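PDB 3O8S: ADP-ribose pyrophosphatase from Streptococcus suis, which probably hydrolyses the pyrophosphate bond of ADP-ribose and related nucleoside diphosphate compounds as a Nudix hydrolase. Local coordinates for residues L84-N89 and S163-S168; V122-V127 and V148-R153; I77-K82 and S168-L173. All blocks are in the same frame, centred on the assembly; numbering follows the deposited sequence.

Interaction 1. Residues L84-N89 and S163-S168; sequences LLVQEN and SETVAS. With EDO (1,2-ethanediol), chain C.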
loop_
_atom_site.group_PDB
_atom_site.type_symbol
_atom_site.label_atom_id
_atom_site.label_comp_id
_atom_site.label_asym_id
_atom_site.label_seq_id
_atom_site.Cartn_x
_atom_site.Cartn_y
_atom_site.Cartn_z
ATOM N N LEU A 84 -11.908 -2.779 17.049
ATOM C CA LEU A 84 -11.047 -2.482 18.198
ATOM C C LEU A 84 -10.433 -1.060 18.089
ATOM O O LEU A 84 -9.770 -0.720 17.094
ATOM C CB LEU A 84 -9.930 -3.519 18.428
ATOM C CG LEU A 84 -9.039 -3.128 19.628
ATOM C CD1 LEU A 84 -9.423 -3.821 20.924
ATOM C CD2 LEU A 84 -7.590 -3.152 19.284
ATOM N N LEU A 85 -10.619 -0.261 19.140
ATOM C CA LEU A 85 -10.064 1.098 19.236
ATOM C C LEU A 85 -9.268 1.225 20.514
ATOM O O LEU A 85 -9.599 0.583 21.512
ATOM C CB LEU A 85 -11.155 2.194 19.167
ATOM C CG LEU A 85 -12.007 2.222 17.886
ATOM C CD1 LEU A 85 -13.240 3.039 18.076
ATOM C CD2 LEU A 85 -11.215 2.675 16.664
ATOM N N VAL A 86 -8.192 2.019 20.463
ATOM C CA VAL A 86 -7.324 2.291 21.603
ATOM C C VAL A 86 -7.434 3.772 21.948
ATOM O O VAL A 86 -7.554 4.619 21.050
ATOM C CB VAL A 86 -5.854 1.825 21.414
ATOM C CG1 VAL A 86 -5.757 0.299 21.458
ATOM C CG2 VAL A 86 -5.229 2.377 20.130
ATOM N N GLN A 87 -7.438 4.077 23.247
ATOM C CA GLN A 87 -7.568 5.446 23.733
ATOM C C GLN A 87 -6.218 6.001 24.148
ATOM O O GLN A 87 -5.450 5.318 24.836
ATOM C CB GLN A 87 -8.542 5.496 24.915
ATOM C CG GLN A 87 -9.004 6.901 25.283
ATOM C CD GLN A 87 -9.822 6.919 26.546
ATOM O OE1 GLN A 87 -9.587 6.146 27.475
ATOM N NE2 GLN A 87 -10.800 7.807 26.603
ATOM N N GLU A 88 -5.961 7.273 23.775
ATOM C CA GLU A 88 -4.734 7.986 24.096
ATOM C C GLU A 88 -4.958 8.974 25.248
ATOM O O GLU A 88 -6.110 9.216 25.616
ATOM C CB GLU A 88 -4.209 8.700 22.848
ATOM C CG GLU A 88 -3.506 7.760 21.894
ATOM C CD GLU A 88 -3.106 8.415 20.591
ATOM O OE1 GLU A 88 -4.005 8.694 19.766
ATOM O OE2 GLU A 88 -1.889 8.626 20.383
ATOM N N ASN A 89 -3.857 9.537 25.817
ATOM C CA ASN A 89 -3.873 10.483 26.958
ATOM C C ASN A 89 -4.904 11.620 26.803
ATOM O O ASN A 89 -5.532 11.994 27.790
ATOM C CB ASN A 89 -2.484 11.101 27.191
ATOM C CG ASN A 89 -1.440 10.166 27.762
ATOM O OD1 ASN A 89 -1.720 9.037 28.183
ATOM N ND2 ASN A 89 -0.199 10.631 27.802
ATOM N N SER A 163 3.057 2.899 27.653
ATOM C CA SER A 163 3.407 4.313 27.503
ATOM C C SER A 163 2.674 5.013 26.339
ATOM O O SER A 163 2.755 6.241 26.221
ATOM C CB SER A 163 4.911 4.438 27.283
ATOM O OG SER A 163 5.307 3.715 26.126
ATOM N N GLU A 164 1.983 4.252 25.485
ATOM C CA GLU A 164 1.307 4.814 24.319
ATOM C C GLU A 164 -0.201 5.013 24.508
ATOM O O GLU A 164 -0.734 6.019 24.039
ATOM C CB GLU A 164 1.545 3.927 23.081
ATOM C CG GLU A 164 2.930 4.096 22.474
ATOM C CD GLU A 164 3.512 2.858 21.818
ATOM O OE1 GLU A 164 2.972 2.425 20.776
ATOM O OE2 GLU A 164 4.537 2.346 22.324
ATOM N N THR A 165 -0.904 4.031 25.106
ATOM C CA THR A 165 -2.366 4.065 25.244
ATOM C C THR A 165 -2.776 3.777 26.672
ATOM O O THR A 165 -1.963 3.273 27.456
ATOM C CB THR A 165 -3.036 3.080 24.253
ATOM O OG1 THR A 165 -2.741 1.731 24.626
ATOM C CG2 THR A 165 -2.661 3.352 22.816
ATOM N N VAL A 166 -4.044 4.093 27.013
ATOM C CA VAL A 166 -4.543 3.998 28.399
ATOM C C VAL A 166 -5.777 3.073 28.541
ATOM O O VAL A 166 -6.110 2.688 29.659
ATOM C CB VAL A 166 -4.812 5.421 28.994
ATOM C CG1 VAL A 166 -3.504 6.184 29.185
ATOM C CG2 VAL A 166 -5.780 6.239 28.130
ATOM N N ALA A 167 -6.421 2.697 27.412
ATOM C CA ALA A 167 -7.587 1.795 27.348
ATOM C C ALA A 167 -7.810 1.298 25.917
ATOM O O ALA A 167 -7.203 1.809 24.972
ATOM C CB ALA A 167 -8.842 2.498 27.860
ATOM N N SER A 168 -8.679 0.288 25.772
ATOM C CA SER A 168 -9.068 -0.334 24.509
ATOM C C SER A 168 -10.458 -0.958 24.649
ATOM O O SER A 168 -10.917 -1.203 25.758
ATOM C CB SER A 168 -8.051 -1.388 24.088
ATOM O OG SER A 168 -8.142 -2.486 24.977
HETATM C C1 EDO C . -8.012 -5.741 24.610
HETATM O O1 EDO C . -7.438 -4.754 23.712
HETATM C C2 EDO C . -9.270 -6.442 24.098
HETATM O O2 EDO C . -10.398 -5.572 24.219
#
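Val-86 and Ser-168 face each other in the Nudix sheet, where strand 82-87 runs antiparallel to strand 167-171. They form a non-hydrogen-bonded pair with their CA atoms 4.3 Å apart. Gln-87 N and O each make a backbone bond between the segments. Gln-87 N donates to Ala-167 O at 2.9 Å, almost straight at the hydrogen (173°) but from above the carbonyl plane. Gln-87 O receives Val-166 N at 2.9 Å, nearly along the C=O axis.

Side chains fill in on both faces. Thr-165 CG2 rests against Val-86 CB at 3.8 Å and also touches Val-86 CG2. Val-86 CG1 reaches Ser-168 CB instead. On the opposite face, the extended Gln-87 lays OE1 near Ala-167 CB, 3.7 Å away. Asn-89 and Val-166 cross at about a right angle, with Asn-89 OD1 3.5 Å from Val-166 CG1.

Ser-168 OG donates to ethanediol O1 at 2.7 Å, a ligand probably from the crystallisation liquor. Thr-165 OG1 lies between its backbone N and carbonyl carbon (chi1 68°) and bonds Glu-117 O of helix 106-118. Glu-88 OE1 forms a salt bridge with Lys-183. These two polar ends are thus spent outside the pair, and the backbone bonds of Gln-87 hold the segments together.

Interaction 2. Residues V122-V127 and V148-R153; sequences VEAQRV and VFILCR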
loop_
_atom_site.group_PDB
_atom_site.type_symbol
_atom_site.label_atom_id
_atom_site.label_comp_id
_atom_site.label_asym_id
_atom_site.label_seq_id
_atom_site.Cartn_x
_atom_site.Cartn_y
_atom_site.Cartn_z
ATOM N N VAL A 122 -2.321 -10.562 16.772
ATOM C CA VAL A 122 -3.134 -10.534 15.572
ATOM C C VAL A 122 -2.301 -10.975 14.398
ATOM O O VAL A 122 -1.062 -10.930 14.443
ATOM C CB VAL A 122 -3.779 -9.126 15.292
ATOM C CG1 VAL A 122 -4.646 -8.647 16.462
ATOM C CG2 VAL A 122 -2.733 -8.069 14.887
ATOM N N GLU A 123 -2.977 -11.356 13.328
ATOM C CA GLU A 123 -2.293 -11.662 12.091
ATOM C C GLU A 123 -2.799 -10.686 11.013
ATOM O O GLU A 123 -4.008 -10.487 10.880
ATOM C CB GLU A 123 -2.417 -13.146 11.687
ATOM C CG GLU A 123 -3.812 -13.753 11.691
ATOM C CD GLU A 123 -3.866 -15.215 11.278
ATOM O OE1 GLU A 123 -3.020 -16.015 11.749
ATOM O OE2 GLU A 123 -4.779 -15.567 10.497
ATOM N N ALA A 124 -1.864 -9.991 10.346
ATOM C CA ALA A 124 -2.143 -9.047 9.259
ATOM C C ALA A 124 -2.761 -9.825 8.116
ATOM O O ALA A 124 -2.254 -10.890 7.770
ATOM C CB ALA A 124 -0.866 -8.364 8.827
ATOM N N GLN A 125 -3.888 -9.354 7.581
ATOM C CA GLN A 125 -4.606 -10.155 6.613
ATOM C C GLN A 125 -4.800 -9.516 5.249
ATOM O O GLN A 125 -4.641 -10.186 4.237
ATOM C CB GLN A 125 -5.997 -10.464 7.216
ATOM C CG GLN A 125 -6.714 -11.631 6.592
ATOM C CD GLN A 125 -7.891 -12.048 7.433
ATOM O OE1 GLN A 125 -7.805 -12.978 8.222
ATOM N NE2 GLN A 125 -9.026 -11.387 7.266
ATOM N N ARG A 126 -5.254 -8.270 5.222
ATOM C CA ARG A 126 -5.668 -7.651 3.996
ATOM C C ARG A 126 -5.388 -6.179 4.034
ATOM O O ARG A 126 -5.549 -5.548 5.077
ATOM C CB ARG A 126 -7.203 -7.940 3.814
ATOM C CG ARG A 126 -8.016 -6.949 2.929
ATOM C CD ARG A 126 -9.469 -7.398 2.826
ATOM N NE ARG A 126 -9.553 -8.584 1.956
ATOM C CZ ARG A 126 -10.648 -9.289 1.727
ATOM N NH1 ARG A 126 -11.788 -8.969 2.325
ATOM N NH2 ARG A 126 -10.618 -10.310 0.888
ATOM N N VAL A 127 -5.000 -5.619 2.874
ATOM C CA VAL A 127 -4.822 -4.180 2.726
ATOM C C VAL A 127 -6.214 -3.618 2.398
ATOM O O VAL A 127 -6.762 -3.891 1.330
ATOM C CB VAL A 127 -3.749 -3.749 1.682
ATOM C CG1 VAL A 127 -3.505 -2.233 1.761
ATOM C CG2 VAL A 127 -2.440 -4.508 1.902
ATOM N N VAL A 148 -1.728 3.362 5.489
ATOM C CA VAL A 148 -2.067 1.984 5.083
ATOM C C VAL A 148 -2.985 1.378 6.160
ATOM O O VAL A 148 -2.572 1.238 7.309
ATOM C CB VAL A 148 -0.802 1.110 4.852
ATOM C CG1 VAL A 148 -1.172 -0.261 4.293
ATOM C CG2 VAL A 148 0.188 1.802 3.920
ATOM N N PHE A 149 -4.240 1.081 5.796
ATOM C CA PHE A 149 -5.214 0.430 6.665
ATOM C C PHE A 149 -5.126 -1.054 6.401
ATOM O O PHE A 149 -5.303 -1.471 5.265
ATOM C CB PHE A 149 -6.622 0.975 6.418
ATOM C CG PHE A 149 -6.811 2.382 6.938
ATOM C CD1 PHE A 149 -6.435 3.482 6.170
ATOM C CD2 PHE A 149 -7.342 2.607 8.210
ATOM C CE1 PHE A 149 -6.605 4.772 6.649
ATOM C CE2 PHE A 149 -7.520 3.902 8.686
ATOM C CZ PHE A 149 -7.150 4.973 7.904
ATOM N N ILE A 150 -4.798 -1.843 7.436
ATOM C CA ILE A 150 -4.629 -3.282 7.342
ATOM C C ILE A 150 -5.718 -3.984 8.162
ATOM O O ILE A 150 -5.865 -3.718 9.358
ATOM C CB ILE A 150 -3.195 -3.716 7.811
ATOM C CG1 ILE A 150 -2.046 -2.936 7.057
ATOM C CG2 ILE A 150 -2.999 -5.267 7.789
ATOM C CD1 ILE A 150 -1.819 -3.341 5.636
ATOM N N LEU A 151 -6.448 -4.913 7.521
ATOM C CA LEU A 151 -7.419 -5.706 8.235
ATOM C C LEU A 151 -6.643 -6.836 8.899
ATOM O O LEU A 151 -5.816 -7.467 8.249
ATOM C CB LEU A 151 -8.548 -6.194 7.323
ATOM C CG LEU A 151 -9.490 -7.249 7.897
ATOM C CD1 LEU A 151 -10.498 -6.611 8.870
ATOM C CD2 LEU A 151 -10.207 -7.987 6.777
ATOM N N CYS A 152 -6.815 -6.983 10.221
ATOM C CA CYS A 152 -6.136 -7.986 11.032
ATOM C C CYS A 152 -7.150 -8.877 11.669
ATOM O O CYS A 152 -8.251 -8.457 12.021
ATOM C CB CYS A 152 -5.230 -7.362 12.092
ATOM S SG CYS A 152 -3.913 -6.292 11.450
ATOM N N ARG A 153 -6.747 -10.111 11.859
ATOM C CA ARG A 153 -7.535 -11.144 12.445
ATOM C C ARG A 153 -7.029 -11.357 13.873
ATOM O O ARG A 153 -5.819 -11.517 14.075
ATOM C CB ARG A 153 -7.369 -12.375 11.550
ATOM C CG ARG A 153 -8.025 -13.619 12.055
ATOM C CD ARG A 153 -7.798 -14.753 11.074
ATOM N NE ARG A 153 -8.505 -15.935 11.539
ATOM C CZ ARG A 153 -7.967 -16.881 12.294
ATOM N NH1 ARG A 153 -6.676 -16.850 12.589
ATOM N NH2 ARG A 153 -8.702 -17.900 12.708
#
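Ala-124, Cys-152, Val-127 and Ile-150 share one face of antiparallel strands 120-132 and 145-157, and this side is closely packed. Ala-124 CB meets Ile-150 CG2 at 3.9 Å. At the other end of Ile-150, CD1 touches Val-127 CG2. Val-122 CG2 packs alongside, 3.8 Å from Cys-152 CB. Phe-205 of the second subunit covers Ala-124, Val-127 and Ile-150.

The looser side carries exposed Gln-125 and Arg-153 and partly exposed Glu-123. Glu-123 CG lies between its backbone N and carbonyl carbon (chi1 50°), where it meets Arg-153 CB. Glu-123 OE2 and Arg-153 NH1 form a salt bridge at 3.1 Å, its hydrogen bond weak and bent. Gln-125 OE1 sits 3.4 Å from Arg-153 CD, at the guanidinium edge.

Leu-151 is buried. Its CD2 lies 3.6 Å from Gln-125 NE2 and also near Arg-126 CD, the side chains running side by side. Arg-126 is buried too, its guanidinium held by Ser-198 O, Glu-199 O and Glu-202 of the second subunit.

In the backbone, Gln-125 and Arg-126 both face Leu-151 in a classic beta bulge. Leu-151 O accepts Gln-125 N at 2.8 Å and Arg-126 N at 3.2 Å. The doubled acceptor satisfies both bulge amides, so the pairing resumes one residue out of step.

Interaction 3. Residues I77-K82 and S168-L173; sequences IFQEDK and SGFFSL. With EDO (1,2-ethanediol), chain C.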
loop_
_atom_site.group_PDB
_atom_site.type_symbol
_atom_site.label_atom_id
_atom_site.label_comp_id
_atom_site.label_asym_id
_atom_site.label_seq_id
_atom_site.Cartn_x
_atom_site.Cartn_y
_atom_site.Cartn_z
ATOM N N ILE A 77 -9.328 -4.440 13.579
ATOM C CA ILE A 77 -9.612 -5.743 14.198
ATOM C C ILE A 77 -11.091 -5.808 14.565
ATOM O O ILE A 77 -11.582 -4.940 15.267
ATOM C CB ILE A 77 -8.688 -5.969 15.449
ATOM C CG1 ILE A 77 -7.183 -5.779 15.093
ATOM C CG2 ILE A 77 -8.938 -7.363 16.127
ATOM C CD1 ILE A 77 -6.363 -5.179 16.256
ATOM N N PHE A 78 -11.786 -6.858 14.126
ATOM C CA PHE A 78 -13.222 -7.012 14.389
ATOM C C PHE A 78 -13.560 -8.258 15.203
ATOM O O PHE A 78 -12.942 -9.302 15.042
ATOM C CB PHE A 78 -14.016 -7.035 13.054
ATOM C CG PHE A 78 -13.959 -5.719 12.304
ATOM C CD1 PHE A 78 -12.946 -5.465 11.384
ATOM C CD2 PHE A 78 -14.890 -4.715 12.554
ATOM C CE1 PHE A 78 -12.879 -4.233 10.706
ATOM C CE2 PHE A 78 -14.826 -3.491 11.874
ATOM C CZ PHE A 78 -13.801 -3.248 10.976
ATOM N N GLN A 79 -14.572 -8.131 16.052
ATOM C CA GLN A 79 -15.185 -9.193 16.850
ATOM C C GLN A 79 -16.675 -8.863 16.876
ATOM O O GLN A 79 -17.029 -7.764 17.300
ATOM C CB GLN A 79 -14.551 -9.305 18.266
ATOM C CG GLN A 79 -13.129 -9.931 18.268
ATOM C CD GLN A 79 -13.075 -11.390 17.818
ATOM O OE1 GLN A 79 -13.512 -12.299 18.521
ATOM N NE2 GLN A 79 -12.517 -11.654 16.644
ATOM N N GLU A 80 -17.524 -9.730 16.294
ATOM C CA GLU A 80 -18.979 -9.512 16.155
ATOM C C GLU A 80 -19.280 -8.204 15.380
ATOM O O GLU A 80 -20.224 -7.486 15.724
ATOM C CB GLU A 80 -19.679 -9.483 17.527
ATOM C CG GLU A 80 -20.173 -10.835 18.005
ATOM C CD GLU A 80 -19.133 -11.739 18.632
ATOM O OE1 GLU A 80 -18.225 -11.232 19.330
ATOM O OE2 GLU A 80 -19.265 -12.972 18.465
ATOM N N ASP A 81 -18.444 -7.890 14.363
ATOM C CA ASP A 81 -18.517 -6.702 13.512
ATOM C C ASP A 81 -18.310 -5.382 14.321
ATOM O O ASP A 81 -18.614 -4.304 13.812
ATOM C CB ASP A 81 -19.827 -6.676 12.690
ATOM C CG ASP A 81 -19.902 -7.696 11.554
ATOM O OD1 ASP A 81 -18.833 -8.133 11.068
ATOM O OD2 ASP A 81 -21.021 -8.002 11.111
ATOM N N LYS A 82 -17.776 -5.475 15.567
ATOM C CA LYS A 82 -17.388 -4.331 16.396
ATOM C C LYS A 82 -15.884 -4.104 16.184
ATOM O O LYS A 82 -15.136 -5.083 16.130
ATOM C CB LYS A 82 -17.713 -4.553 17.877
ATOM C CG LYS A 82 -19.189 -4.520 18.215
ATOM C CD LYS A 82 -19.380 -4.745 19.711
ATOM C CE LYS A 82 -20.825 -4.683 20.140
ATOM N NZ LYS A 82 -20.947 -4.502 21.612
ATOM N N SER A 168 -8.679 0.288 25.772
ATOM C CA SER A 168 -9.068 -0.334 24.509
ATOM C C SER A 168 -10.458 -0.958 24.649
ATOM O O SER A 168 -10.917 -1.203 25.758
ATOM C CB SER A 168 -8.051 -1.388 24.088
ATOM O OG SER A 168 -8.142 -2.486 24.977
ATOM N N GLY A 169 -11.127 -1.167 23.535
ATOM C CA GLY A 169 -12.460 -1.740 23.554
ATOM C C GLY A 169 -12.981 -2.033 22.170
ATOM O O GLY A 169 -12.435 -1.536 21.183
ATOM N N PHE A 170 -14.025 -2.866 22.091
ATOM C CA PHE A 170 -14.692 -3.160 20.829
ATOM C C PHE A 170 -15.912 -2.276 20.752
ATOM O O PHE A 170 -16.725 -2.238 21.686
ATOM C CB PHE A 170 -15.029 -4.642 20.682
ATOM C CG PHE A 170 -13.806 -5.464 20.365
ATOM C CD1 PHE A 170 -13.351 -5.588 19.053
ATOM C CD2 PHE A 170 -13.113 -6.127 21.377
ATOM C CE1 PHE A 170 -12.221 -6.347 18.761
ATOM C CE2 PHE A 170 -11.988 -6.900 21.077
ATOM C CZ PHE A 170 -11.553 -7.011 19.770
ATOM N N PHE A 171 -15.994 -1.501 19.675
ATOM C CA PHE A 171 -17.067 -0.533 19.520
ATOM C C PHE A 171 -17.856 -0.783 18.263
ATOM O O PHE A 171 -17.281 -1.056 17.218
ATOM C CB PHE A 171 -16.499 0.903 19.503
ATOM C CG PHE A 171 -15.832 1.316 20.789
ATOM C CD1 PHE A 171 -14.475 1.084 20.994
ATOM C CD2 PHE A 171 -16.553 1.956 21.793
ATOM C CE1 PHE A 171 -13.859 1.465 22.185
ATOM C CE2 PHE A 171 -15.931 2.349 22.984
ATOM C CZ PHE A 171 -14.587 2.105 23.171
ATOM N N SER A 172 -19.180 -0.658 18.379
ATOM C CA SER A 172 -20.124 -0.760 17.277
ATOM C C SER A 172 -19.978 0.502 16.407
ATOM O O SER A 172 -19.781 1.601 16.948
ATOM C CB SER A 172 -21.542 -0.912 17.830
ATOM O OG SER A 172 -22.542 -0.811 16.829
ATOM N N LEU A 173 -20.071 0.356 15.079
ATOM C CA LEU A 173 -19.936 1.510 14.172
ATOM C C LEU A 173 -21.121 2.488 14.268
ATOM O O LEU A 173 -21.035 3.606 13.746
ATOM C CB LEU A 173 -19.740 1.068 12.714
ATOM C CG LEU A 173 -18.438 0.353 12.316
ATOM C CD1 LEU A 173 -18.056 0.744 10.952
ATOM C CD2 LEU A 173 -17.264 0.697 13.221
HETATM C C1 EDO C . -8.012 -5.741 24.610
HETATM O O1 EDO C . -7.438 -4.754 23.712
HETATM C C2 EDO C . -9.270 -6.442 24.098
HETATM O O2 EDO C . -10.398 -5.572 24.219
HETATM O O HOH W 1 -20.302 -2.467 13.987
#
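Gln-79 CB stands over one face of the Phe-170 ring in a CH-pi contact, 4.0 Å from the centroid and 20° off the normal. It is offset toward the rim. Gln-79 CG follows to 3.6 Å from Phe-170 CZ. The Gln-79 chain bends at chi2 (-65°), which turns CD away from an extended course. Gln-79 NE2 donates to Phe-78 O at 2.9 Å.

Two carbonyls approach the edge of the Phe-170 ring, near its plane. Lys-82 O is 3.5 Å from Phe-170 CD1, and Ile-77 O lies near Phe-170 CE1.

Strands 70-79 and 82-87 form a beta hairpin here, closed by a type I' turn from Gln-79 to Lys-82. Gln-79 N bonds Lys-82 O, and Lys-82 N bonds Gln-79 O at 3.0 Å. Strand 167-171 flanks strand 82-87, so Phe-170 reaches back across it to the hairpin's first strand.

Other carbon contacts also involve Phe-170. Lys-82 CB lies 3.9 Å from Phe-170 CB, and Ile-77 CG2 sits more loosely, 4.3 Å from Phe-170 CE1. Lys-82 CG passes close to the backbone of Phe-171 and Ser-172. Phe-171 points away and meets Trp-93 edge to face.

Between the segments, one water donates to Asp-81 O and accepts from Leu-173 N, the latter at 3.0 Å. Asp-81 OD2 also forms a salt bridge with Arg-197 in helix 186-197.

How the interactions relate
From the N terminus, strand 70-79 turns into strand 82-87, giving the first segments of interaction 3 and then interaction 1. The chain next passes through strand 93-99 and helix 106-118. Strand 120-132 opens interaction 2, and 148-153 closes it, the shortest of the three loops. Segment 163-168 then closes interaction 1, and 168-173 closes interaction 3. The loops nest without crossing: 2 lies inside 1, and 1 inside 3. Ser-168 belongs to both outer contacts. Interactions 1 and 3 also touch through Leu-84 on Phe-170. Interaction 2 meets interaction 3 where Ile-77 and Phe-78 pack on Cys-152 and Leu-151. Strand 70-79 pairs with both 82-87 and 145-157, and so joins the region of interactions 1 and 3 to that of interaction 2.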